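Local coordinates for PaaA (Enterobacter agglomerans, PDB 5FF5), which probably adenylates a peptide substrate as a ThiF-family, E1-like enzyme and acts in the post-translational route to the bicyclic core of pantocin A, at residues H248-E260 / G271-D284. Sequence-based numbering, arbitrary orientation.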
ATOM      1  N   HIS A 248      -4.310   1.122  26.563  1.00 42.09           N
ATOM      2  CA  HIS A 248      -4.749  -0.267  26.620  1.00 42.09           C
ATOM      3  C   HIS A 248      -5.758  -0.557  27.754  1.00 49.29           C
ATOM      4  O   HIS A 248      -6.766  -1.242  27.541  1.00 46.60           O
ATOM      5  CB  HIS A 248      -3.534  -1.180  26.763  1.00 50.56           C
ATOM      6  CG  HIS A 248      -3.061  -1.756  25.464  1.00 58.92           C
ATOM      7  ND1 HIS A 248      -1.728  -1.821  25.119  1.00 58.89           N
ATOM      8  CD2 HIS A 248      -3.743  -2.280  24.420  1.00 49.51           C
ATOM      9  CE1 HIS A 248      -1.610  -2.352  23.916  1.00 49.12           C
ATOM     10  NE2 HIS A 248      -2.819  -2.643  23.473  1.00 54.25           N
ATOM     11  N   SER A 249      -5.497  -0.056  28.958  1.00 42.75           N
ATOM     12  CA  SER A 249      -6.444  -0.248  30.047  1.00 49.11           C
ATOM     13  C   SER A 249      -7.765   0.462  29.732  1.00 51.42           C
ATOM     14  O   SER A 249      -8.864  -0.078  29.944  1.00 42.09           O
ATOM     15  CB  SER A 249      -5.870   0.251  31.371  1.00 46.69           C
ATOM     16  OG  SER A 249      -6.802   0.065  32.430  1.00 47.12           O
ATOM     17  N   ILE A 250      -7.657   1.692  29.249  1.00 46.98           N
ATOM     18  CA  ILE A 250      -8.850   2.428  28.869  1.00 49.55           C
ATOM     19  C   ILE A 250      -9.643   1.617  27.842  1.00 50.95           C
ATOM     20  O   ILE A 250     -10.875   1.544  27.888  1.00 48.71           O
ATOM     21  CB  ILE A 250      -8.499   3.804  28.294  1.00 53.65           C
ATOM     22  CG1 ILE A 250      -7.611   4.576  29.270  1.00 51.20           C
ATOM     23  CG2 ILE A 250      -9.767   4.564  27.959  1.00 50.13           C
ATOM     24  CD1 ILE A 250      -7.051   5.862  28.726  1.00 42.94           C
ATOM     25  N   ALA A 251      -8.914   1.005  26.913  1.00 52.69           N
ATOM     26  CA  ALA A 251      -9.511   0.217  25.843  1.00 47.99           C
ATOM     27  C   ALA A 251     -10.209  -1.017  26.386  1.00 46.80           C
ATOM     28  O   ALA A 251     -11.366  -1.256  26.075  1.00 48.08           O
ATOM     29  CB  ALA A 251      -8.456  -0.172  24.830  1.00 45.53           C
ATOM     30  N   LYS A 252      -9.524  -1.790  27.225  1.00 46.99           N
ATOM     31  CA  LYS A 252     -10.160  -2.950  27.848  1.00 48.89           C
ATOM     32  C   LYS A 252     -11.443  -2.559  28.614  1.00 53.36           C
ATOM     33  O   LYS A 252     -12.472  -3.247  28.549  1.00 48.55           O
ATOM     34  CB  LYS A 252      -9.187  -3.640  28.796  1.00 42.09           C
ATOM     35  CG  LYS A 252      -9.767  -4.853  29.497  1.00 52.93           C
ATOM     36  CD  LYS A 252      -8.715  -5.561  30.355  1.00 71.81           C
ATOM     37  CE  LYS A 252      -7.671  -6.302  29.510  1.00 79.98           C
ATOM     38  NZ  LYS A 252      -6.657  -7.030  30.344  1.00 75.61           N
ATOM     39  N   ASP A 253     -11.374  -1.436  29.324  1.00 53.43           N
ATOM     40  CA  ASP A 253     -12.496  -0.956  30.120  1.00 52.16           C
ATOM     41  C   ASP A 253     -13.681  -0.474  29.295  1.00 52.80           C
ATOM     42  O   ASP A 253     -14.811  -0.525  29.766  1.00 55.22           O
ATOM     43  CB  ASP A 253     -12.019   0.139  31.060  1.00 52.42           C
ATOM     44  CG  ASP A 253     -11.072  -0.392  32.115  1.00 66.06           C
ATOM     45  OD1 ASP A 253     -10.665  -1.573  31.993  1.00 58.09           O
ATOM     46  OD2 ASP A 253     -10.711   0.372  33.045  1.00 72.90           O
ATOM     47  N   LYS A 254     -13.428   0.050  28.099  1.00 57.79           N
ATOM     48  CA  LYS A 254     -14.511   0.572  27.263  1.00 53.23           C
ATOM     49  C   LYS A 254     -14.889  -0.329  26.073  1.00 51.17           C
ATOM     50  O   LYS A 254     -15.692   0.070  25.234  1.00 59.08           O
ATOM     51  CB  LYS A 254     -14.140   1.958  26.746  1.00 49.55           C
ATOM     52  CG  LYS A 254     -13.558   2.865  27.806  1.00 53.66           C
ATOM     53  CD  LYS A 254     -13.803   4.335  27.489  1.00 62.49           C
ATOM     54  CE  LYS A 254     -15.243   4.732  27.796  1.00 66.04           C
ATOM     55  NZ  LYS A 254     -15.490   6.179  27.541  1.00 69.30           N
ATOM     56  N   ALA A 255     -14.309  -1.529  25.994  1.00 50.39           N
ATOM     57  CA  ALA A 255     -14.512  -2.441  24.854  1.00 48.22           C
ATOM     58  C   ALA A 255     -14.147  -1.791  23.527  1.00 50.61           C
ATOM     59  O   ALA A 255     -14.983  -1.667  22.636  1.00 54.42           O
ATOM     60  CB  ALA A 255     -15.943  -2.934  24.799  1.00 42.09           C
ATOM     61  N   ILE A 256     -12.894  -1.381  23.399  1.00 42.09           N
ATOM     62  CA  ILE A 256     -12.427  -0.745  22.191  1.00 44.32           C
ATOM     63  C   ILE A 256     -11.288  -1.549  21.568  1.00 47.22           C
ATOM     64  O   ILE A 256     -10.298  -1.847  22.232  1.00 44.69           O
ATOM     65  CB  ILE A 256     -11.944   0.681  22.460  1.00 46.76           C
ATOM     66  CG1 ILE A 256     -13.023   1.499  23.170  1.00 52.33           C
ATOM     67  CG2 ILE A 256     -11.547   1.358  21.164  1.00 45.34           C
ATOM     68  CD1 ILE A 256     -12.484   2.813  23.770  1.00 52.73           C
ATOM     69  N   PRO A 257     -11.437  -1.921  20.288  1.00 52.08           N
ATOM     70  CA  PRO A 257     -10.340  -2.598  19.605  1.00 47.04           C
ATOM     71  C   PRO A 257      -9.067  -1.741  19.519  1.00 46.22           C
ATOM     72  O   PRO A 257      -9.096  -0.547  19.248  1.00 42.97           O
ATOM     73  CB  PRO A 257     -10.917  -2.874  18.214  1.00 43.81           C
ATOM     74  CG  PRO A 257     -12.385  -2.841  18.394  1.00 42.09           C
ATOM     75  CD  PRO A 257     -12.626  -1.806  19.425  1.00 49.66           C
ATOM     76  N   VAL A 258      -7.942  -2.390  19.758  1.00 42.83           N
ATOM     77  CA  VAL A 258      -6.646  -1.764  19.685  1.00 44.31           C
ATOM     78  C   VAL A 258      -5.750  -2.622  18.784  1.00 50.53           C
ATOM     79  O   VAL A 258      -5.669  -3.842  18.951  1.00 54.61           O
ATOM     80  CB  VAL A 258      -6.023  -1.621  21.106  1.00 45.20           C
ATOM     81  CG1 VAL A 258      -4.635  -1.024  21.059  1.00 42.09           C
ATOM     82  CG2 VAL A 258      -6.925  -0.821  22.011  1.00 44.11           C
ATOM     83  N   ILE A 259      -5.071  -1.999  17.830  1.00 44.30           N
ATOM     84  CA  ILE A 259      -4.138  -2.743  17.002  1.00 45.77           C
ATOM     85  C   ILE A 259      -2.751  -2.180  17.205  1.00 48.71           C
ATOM     86  O   ILE A 259      -2.572  -0.970  17.206  1.00 54.35           O
ATOM     87  CB  ILE A 259      -4.505  -2.691  15.503  1.00 59.75           C
ATOM     88  CG1 ILE A 259      -3.655  -3.704  14.717  1.00 56.81           C
ATOM     89  CG2 ILE A 259      -4.302  -1.292  14.951  1.00 53.23           C
ATOM     90  CD1 ILE A 259      -3.958  -3.781  13.252  1.00 42.09           C
ATOM     91  N   GLU A 260      -1.772  -3.064  17.372  1.00 56.39           N
ATOM     92  CA  GLU A 260      -0.390  -2.650  17.575  1.00 54.35           C
ATOM     93  C   GLU A 260       0.346  -2.812  16.273  1.00 61.07           C
ATOM     94  O   GLU A 260      -0.156  -3.411  15.324  1.00 62.38           O
ATOM     95  CB  GLU A 260       0.308  -3.493  18.635  1.00 48.72           C
ATOM     96  CG  GLU A 260      -0.459  -3.692  19.909  1.00 58.92           C
ATOM     97  CD  GLU A 260       0.370  -4.425  20.942  1.00 71.32           C
ATOM     98  OE1 GLU A 260       1.154  -5.320  20.550  1.00 74.80           O
ATOM     99  OE2 GLU A 260       0.237  -4.116  22.140  1.00 72.08           O
ATOM    100  N   GLY A 271       0.051  -5.926  14.451  1.00 58.29           N
ATOM    101  CA  GLY A 271      -0.822  -6.601  15.385  1.00 52.27           C
ATOM    102  C   GLY A 271      -0.027  -7.007  16.593  1.00 59.36           C
ATOM    103  O   GLY A 271       1.176  -6.731  16.675  1.00 57.76           O
ATOM    104  N   PRO A 272      -0.679  -7.707  17.522  1.00 61.13           N
ATOM    105  CA  PRO A 272      -2.033  -8.253  17.388  1.00 56.57           C
ATOM    106  C   PRO A 272      -3.151  -7.231  17.497  1.00 53.14           C
ATOM    107  O   PRO A 272      -2.924  -6.124  17.975  1.00 54.64           O
ATOM    108  CB  PRO A 272      -2.116  -9.238  18.552  1.00 55.49           C
ATOM    109  CG  PRO A 272      -1.233  -8.651  19.582  1.00 55.77           C
ATOM    110  CD  PRO A 272      -0.096  -8.005  18.842  1.00 60.88           C
ATOM    111  N   ILE A 273      -4.343  -7.611  17.040  1.00 49.40           N
ATOM    112  CA  ILE A 273      -5.548  -6.846  17.323  1.00 49.10           C
ATOM    113  C   ILE A 273      -6.167  -7.369  18.602  1.00 56.52           C
ATOM    114  O   ILE A 273      -6.316  -8.579  18.761  1.00 56.19           O
ATOM    115  CB  ILE A 273      -6.598  -6.971  16.226  1.00 53.78           C
ATOM    116  CG1 ILE A 273      -6.053  -6.476  14.890  1.00 59.27           C
ATOM    117  CG2 ILE A 273      -7.874  -6.231  16.630  1.00 48.71           C
ATOM    118  CD1 ILE A 273      -6.906  -6.906  13.708  1.00 48.72           C
ATOM    119  N   TYR A 274      -6.573  -6.458  19.489  1.00 57.54           N
ATOM    120  CA  TYR A 274      -7.280  -6.831  20.711  1.00 49.61           C
ATOM    121  C   TYR A 274      -8.749  -6.431  20.604  1.00 51.67           C
ATOM    122  O   TYR A 274      -9.082  -5.259  20.511  1.00 55.11           O
ATOM    123  CB  TYR A 274      -6.654  -6.167  21.928  1.00 46.03           C
ATOM    124  CG  TYR A 274      -5.204  -6.496  22.195  1.00 44.24           C
ATOM    125  CD1 TYR A 274      -4.847  -7.537  23.039  1.00 43.91           C
ATOM    126  CD2 TYR A 274      -4.198  -5.744  21.627  1.00 47.57           C
ATOM    127  CE1 TYR A 274      -3.529  -7.830  23.297  1.00 42.82           C
ATOM    128  CE2 TYR A 274      -2.872  -6.015  21.889  1.00 57.07           C
ATOM    129  CZ  TYR A 274      -2.538  -7.064  22.722  1.00 56.69           C
ATOM    130  OH  TYR A 274      -1.199  -7.326  22.968  1.00 64.03           O
ATOM    131  N   LEU A 275      -9.638  -7.402  20.571  1.00 47.26           N
ATOM    132  CA  LEU A 275     -11.034  -7.072  20.383  1.00 46.01           C
ATOM    133  C   LEU A 275     -11.635  -6.414  21.607  1.00 49.14           C
ATOM    134  O   LEU A 275     -12.530  -5.578  21.485  1.00 54.61           O
ATOM    135  CB  LEU A 275     -11.808  -8.324  20.003  1.00 57.89           C
ATOM    136  CG  LEU A 275     -11.832  -8.647  18.509  1.00 51.55           C
ATOM    137  CD1 LEU A 275     -10.762  -7.891  17.722  1.00 51.09           C
ATOM    138  CD2 LEU A 275     -11.726 -10.155  18.321  1.00 51.69           C
ATOM    139  N   ASN A 276     -11.141  -6.801  22.781  1.00 54.48           N
ATOM    140  CA  ASN A 276     -11.616  -6.251  24.049  1.00 54.12           C
ATOM    141  C   ASN A 276     -13.115  -6.428  24.182  1.00 48.87           C
ATOM    142  O   ASN A 276     -13.824  -5.516  24.615  1.00 49.54           O
ATOM    143  CB  ASN A 276     -11.251  -4.770  24.147  1.00 43.64           C
ATOM    144  CG  ASN A 276      -9.792  -4.560  24.353  1.00 42.09           C
ATOM    145  OD1 ASN A 276      -9.096  -5.456  24.804  1.00 49.96           O
ATOM    146  ND2 ASN A 276      -9.292  -3.421  23.917  1.00 42.09           N
ATOM    147  N   ASP A 277     -13.585  -7.614  23.808  1.00 51.85           N
ATOM    148  CA  ASP A 277     -14.999  -7.967  23.915  1.00 57.84           C
ATOM    149  C   ASP A 277     -15.297  -8.846  25.150  1.00 65.15           C
ATOM    150  O   ASP A 277     -16.452  -9.197  25.411  1.00 64.12           O
ATOM    151  CB  ASP A 277     -15.445  -8.680  22.644  1.00 51.71           C
ATOM    152  CG  ASP A 277     -14.429  -9.723  22.166  1.00 62.01           C
ATOM    153  OD1 ASP A 277     -13.758 -10.370  23.005  1.00 67.84           O
ATOM    154  OD2 ASP A 277     -14.301  -9.907  20.943  1.00 64.70           O
ATOM    155  N   GLY A 278     -14.252  -9.220  25.889  1.00 66.10           N
ATOM    156  CA  GLY A 278     -14.416 -10.112  27.023  1.00 67.17           C
ATOM    157  C   GLY A 278     -14.435 -11.599  26.730  1.00 76.09           C
ATOM    158  O   GLY A 278     -14.654 -12.398  27.646  1.00 76.53           O
ATOM    159  N   VAL A 279     -14.242 -11.970  25.462  1.00 70.35           N
ATOM    160  CA  VAL A 279     -14.200 -13.378  25.055  1.00 70.35           C
ATOM    161  C   VAL A 279     -12.875 -13.690  24.367  1.00 69.79           C
ATOM    162  O   VAL A 279     -12.789 -14.570  23.508  1.00 69.20           O
ATOM    163  CB  VAL A 279     -15.362 -13.744  24.098  1.00 68.73           C
ATOM    164  CG1 VAL A 279     -15.558 -15.262  24.056  1.00 67.85           C
ATOM    165  CG2 VAL A 279     -16.653 -13.041  24.510  1.00 62.38           C
ATOM    166  N   HIS A 280     -11.853 -12.931  24.725  1.00 60.33           N
ATOM    167  CA  HIS A 280     -10.509 -13.152  24.222  1.00 69.32           C
ATOM    168  C   HIS A 280      -9.550 -12.663  25.274  1.00 72.14           C
ATOM    169  O   HIS A 280      -9.903 -11.796  26.070  1.00 78.85           O
ATOM    170  CB  HIS A 280     -10.280 -12.389  22.919  1.00 72.20           C
ATOM    171  CG  HIS A 280     -10.781 -13.095  21.697  1.00 80.32           C
ATOM    172  ND1 HIS A 280     -12.030 -12.857  21.159  1.00 72.47           N
ATOM    173  CD2 HIS A 280     -10.170 -13.968  20.859  1.00 80.30           C
ATOM    174  CE1 HIS A 280     -12.182 -13.589  20.070  1.00 83.65           C
ATOM    175  NE2 HIS A 280     -11.067 -14.270  19.863  1.00 83.30           N
ATOM    176  N   SER A 281      -8.334 -13.187  25.276  1.00 76.10           N
ATOM    177  CA  SER A 281      -7.405 -12.811  26.330  1.00 79.15           C
ATOM    178  C   SER A 281      -7.022 -11.342  26.100  1.00 77.90           C
ATOM    179  O   SER A 281      -6.890 -10.894  24.949  1.00 69.64           O
ATOM    180  CB  SER A 281      -6.188 -13.739  26.358  1.00 85.47           C
ATOM    181  OG  SER A 281      -6.592 -15.096  26.498  1.00 83.98           O
ATOM    182  N   GLY A 282      -6.886 -10.602  27.196  1.00 65.06           N
ATOM    183  CA  GLY A 282      -6.609  -9.179  27.151  1.00 63.87           C
ATOM    184  C   GLY A 282      -5.127  -8.890  27.173  1.00 66.13           C
ATOM    185  O   GLY A 282      -4.315  -9.821  27.224  1.00 65.73           O
ATOM    186  N   PHE A 283      -4.771  -7.609  27.074  1.00 65.79           N
ATOM    187  CA  PHE A 283      -3.366  -7.188  27.072  1.00 58.88           C
ATOM    188  C   PHE A 283      -2.677  -7.626  28.362  1.00 66.08           C
ATOM    189  O   PHE A 283      -1.509  -8.039  28.344  1.00 64.51           O
ATOM    190  CB  PHE A 283      -3.259  -5.670  26.912  1.00 61.89           C
ATOM    191  CG  PHE A 283      -1.852  -5.147  26.983  1.00 59.34           C
ATOM    192  CD1 PHE A 283      -0.836  -5.734  26.261  1.00 65.75           C
ATOM    193  CD2 PHE A 283      -1.549  -4.065  27.790  1.00 60.48           C
ATOM    194  CE1 PHE A 283       0.462  -5.248  26.336  1.00 71.62           C
ATOM    195  CE2 PHE A 283      -0.262  -3.578  27.870  1.00 62.97           C
ATOM    196  CZ  PHE A 283       0.748  -4.171  27.137  1.00 67.39           C
ATOM    197  N   ASP A 284      -3.392  -7.491  29.482  1.00 64.82           N
ATOM    198  CA  ASP A 284      -2.902  -7.935  30.784  1.00 56.74           C
ATOM    199  C   ASP A 284      -2.473  -9.380  30.787  1.00 62.42           C
ATOM    200  O   ASP A 284      -1.349  -9.707  31.147  1.00 66.92           O
ATOM    201  CB  ASP A 284      -3.974  -7.750  31.841  1.00 72.30           C
ATOM    202  CG  ASP A 284      -3.970  -6.371  32.421  1.00 77.14           C
ATOM    203  OD1 ASP A 284      -2.886  -5.940  32.877  1.00 74.12           O
ATOM    204  OD2 ASP A 284      -5.041  -5.724  32.410  1.00 81.30           O
TER
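His248, on the helix that precedes strand 258-260, meets two rings of the facing segment in different ways. With CG anti to the backbone N (chi1 176°), the Phe283 ring lies over the imidazole in a face-to-face stack, the ring centroids 4.1 Å apart and the planes at 27°, with His248 ND1 over the rim of the phenyl ring. Toward Tyr274 the imidazole turns its edge, in an offset edge-to-face pair with planes at 76°. Glu260 lays CG at the tyrosine's edge, in the ring plane, and its carboxylate, at the end of a chain extended beyond CG, is turned steeply against the ring.

One helical turn on from His248, Lys252 bends at chi3 and passes Gly282, ending in a salt bridge from NZ to Asp284 OD2 (2.9 Å), met on the anti side of the carboxylate. Asn276 points into the turn between helix and strand, where its ND2 donates to the carbonyl O of Ile256 from outside the carbonyl plane and also packs on Ala251 CB. This joins the loop after Tyr274 to the chain just beyond the Schellman motif at Ala255.

Val258 and Tyr274 exchange two hydrogen bonds, Val258 N to Tyr274 O (3.2 Å) and Tyr274 N to Val258 O (2.8 Å). On the sheet face opposite Val258 and Tyr274, Ile259 CG1 touches Ile273 CG1 at 3.7 Å, and helix 326-345 packs against both isoleucines. The arrangement is an antiparallel β-hairpin, 258-263 with 267-274, that continues the parallel Rossmann-like sheet of the ThiF-family fold, with helix 243-254 tied to the hairpin and the loop after it by the aromatic cluster, the salt bridge and the Asn276 bond.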